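Local atomic coordinates of lipoprotein (Colwellia psychrerythraea, PDB entry 3O0Y), a protein that is of unknown function but is a putative bacterial lipoprotein of the DUF885 family, probably related to metallopeptidases. Residues Val63-Met68 / Ala164-Val169. Residues are numbered along the deposited sequence; the frame is centred on the assembly and turned at random.
Sequences VISSDM and ALDYIV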
loop_
_atom_site.group_PDB
_atom_site.type_symbol
_atom_site.label_atom_id
_atom_site.label_comp_id
_atom_site.label_asym_id
_atom_site.label_seq_id
_atom_site.Cartn_x
_atom_site.Cartn_y
_atom_site.Cartn_z
ATOM N N VAL A 63 -16.528 -9.601 -19.231
ATOM C CA VAL A 63 -15.914 -10.645 -18.368
ATOM C C VAL A 63 -14.426 -10.416 -18.402
ATOM O O VAL A 63 -13.836 -10.232 -19.478
ATOM C CB VAL A 63 -16.222 -12.059 -18.896
ATOM C CG1 VAL A 63 -15.469 -13.132 -18.071
ATOM C CG2 VAL A 63 -17.719 -12.308 -18.833
ATOM N N ILE A 64 -13.828 -10.341 -17.219
ATOM C CA ILE A 64 -12.373 -10.185 -17.142
ATOM C C ILE A 64 -11.651 -11.271 -16.383
ATOM O O ILE A 64 -10.434 -11.172 -16.180
ATOM C CB ILE A 64 -11.973 -8.776 -16.533
ATOM C CG1 ILE A 64 -12.644 -8.494 -15.174
ATOM C CG2 ILE A 64 -12.381 -7.707 -17.535
ATOM C CD1 ILE A 64 -12.301 -9.402 -13.975
ATOM N N SER A 65 -12.406 -12.292 -15.949
ATOM C CA SER A 65 -11.940 -13.275 -14.992
ATOM C C SER A 65 -10.784 -14.157 -15.488
ATOM O O SER A 65 -10.063 -14.728 -14.664
ATOM C CB SER A 65 -13.101 -14.141 -14.494
ATOM O OG SER A 65 -13.857 -14.598 -15.587
ATOM N N SER A 66 -10.588 -14.259 -16.794
ATOM C CA SER A 66 -9.404 -14.922 -17.293
ATOM C C SER A 66 -8.551 -14.019 -18.146
ATOM O O SER A 66 -7.681 -14.485 -18.872
ATOM C CB SER A 66 -9.778 -16.169 -18.079
ATOM O OG SER A 66 -10.533 -15.873 -19.215
ATOM N N ASP A 67 -8.731 -12.721 -18.001
ATOM C CA ASP A 67 -7.889 -11.788 -18.732
ATOM C C ASP A 67 -6.576 -11.534 -17.993
ATOM O O ASP A 67 -6.460 -11.656 -16.756
ATOM C CB ASP A 67 -8.604 -10.451 -18.942
ATOM C CG ASP A 67 -9.728 -10.508 -20.011
ATOM O OD1 ASP A 67 -10.083 -11.607 -20.519
ATOM O OD2 ASP A 67 -10.266 -9.418 -20.334
ATOM N N MET A 68 -5.600 -11.124 -18.780
ATOM C CA MET A 68 -4.296 -10.779 -18.314
ATOM C C MET A 68 -4.081 -9.262 -18.536
ATOM O O MET A 68 -4.804 -8.619 -19.337
ATOM C CB MET A 68 -3.221 -11.593 -19.081
ATOM C CG MET A 68 -1.758 -11.406 -18.570
ATOM S SD MET A 68 -1.403 -11.497 -16.804
ATOM C CE MET A 68 -2.327 -13.063 -16.349
ATOM N N ALA A 164 -11.153 -22.898 -11.930
ATOM C CA ALA A 164 -9.845 -23.522 -12.146
ATOM C C ALA A 164 -9.337 -23.236 -13.536
ATOM O O ALA A 164 -8.155 -23.001 -13.751
ATOM C CB ALA A 164 -9.951 -25.036 -11.954
ATOM N N LEU A 165 -10.226 -23.296 -14.492
ATOM C CA LEU A 165 -9.852 -23.080 -15.878
ATOM C C LEU A 165 -9.474 -21.598 -16.096
ATOM O O LEU A 165 -8.545 -21.293 -16.846
ATOM C CB LEU A 165 -10.962 -23.514 -16.817
ATOM C CG LEU A 165 -11.171 -25.053 -16.954
ATOM C CD1 LEU A 165 -12.455 -25.372 -17.723
ATOM C CD2 LEU A 165 -9.955 -25.739 -17.610
ATOM N N ASP A 166 -10.136 -20.676 -15.423
ATOM C CA ASP A 166 -9.663 -19.263 -15.482
ATOM C C ASP A 166 -8.200 -19.029 -15.017
ATOM O O ASP A 166 -7.434 -18.192 -15.583
ATOM C CB ASP A 166 -10.542 -18.353 -14.650
ATOM C CG ASP A 166 -11.976 -18.198 -15.185
ATOM O OD1 ASP A 166 -12.241 -18.507 -16.349
ATOM O OD2 ASP A 166 -12.864 -17.797 -14.376
ATOM N N TYR A 167 -7.798 -19.797 -14.007
ATOM C CA TYR A 167 -6.421 -19.758 -13.477
ATOM C C TYR A 167 -5.440 -20.278 -14.519
ATOM O O TYR A 167 -4.413 -19.654 -14.785
ATOM C CB TYR A 167 -6.409 -20.587 -12.179
ATOM C CG TYR A 167 -5.198 -20.592 -11.315
ATOM C CD1 TYR A 167 -4.989 -19.589 -10.387
ATOM C CD2 TYR A 167 -4.232 -21.602 -11.427
ATOM C CE1 TYR A 167 -3.897 -19.662 -9.460
ATOM C CE2 TYR A 167 -3.172 -21.690 -10.503
ATOM C CZ TYR A 167 -2.982 -20.692 -9.580
ATOM O OH TYR A 167 -1.926 -20.741 -8.700
ATOM N N ILE A 168 -5.814 -21.368 -15.194
ATOM C CA ILE A 168 -4.985 -21.962 -16.228
ATOM C C ILE A 168 -4.798 -21.032 -17.413
ATOM O O ILE A 168 -3.679 -20.873 -17.950
ATOM C CB ILE A 168 -5.559 -23.361 -16.624
ATOM C CG1 ILE A 168 -5.285 -24.322 -15.474
ATOM C CG2 ILE A 168 -4.937 -23.885 -17.937
ATOM C CD1 ILE A 168 -6.225 -25.553 -15.486
ATOM N N VAL A 169 -5.906 -20.453 -17.831
ATOM C CA VAL A 169 -5.928 -19.532 -18.964
ATOM C C VAL A 169 -5.048 -18.291 -18.668
ATOM O O VAL A 169 -4.327 -17.792 -19.542
ATOM C CB VAL A 169 -7.355 -19.180 -19.306
ATOM C CG1 VAL A 169 -7.406 -18.003 -20.239
ATOM C CG2 VAL A 169 -8.036 -20.458 -19.916
HETATM O O HOH W 1 -13.527 -16.252 -17.568
#
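D166, on helix 161-172, lays its carboxylate beside the adjacent serines S65 and S66, and the link between them runs through water. One water donates to D166 OD1 at 2.9 Å, lies 2.6 Å from S65 OG, and makes a weak, longer bond to S66 OG at 3.4 Å. Directly, the side chains only touch: D166 OD2 stands 3.6 Å from S65 OG, and D166 OD1 faces the CB of S66. The hydroxyl of S65 sits between its own backbone N and carbonyl carbon (chi1 48°), which turns it to the water. One helical turn on, V169 adds an apolar touch, its CG1 meeting S66 CB at 3.7 Å; the methyl lies anti to the backbone N (chi1 167°), which carries it over to the serine. With an alanine in place of D166, the water is likely to lose its acceptor on the helix, and S65 its water-mediated tie to it. D166 OD1 also has a long, weak ion pair with K162 NZ. Behind the first shell, a type I turn from I64 to D67, closed by D67 N to I64 O at 2.9 Å, presents the serines at its two central positions. Further out, D67 O accepts a hydrogen bond from R170 NE, while I64 packs on helix 47-53. The contact is thus a water-bridged packing of a beta turn, in the loop before helix 73-92, against a helix flank in this largely helical fold.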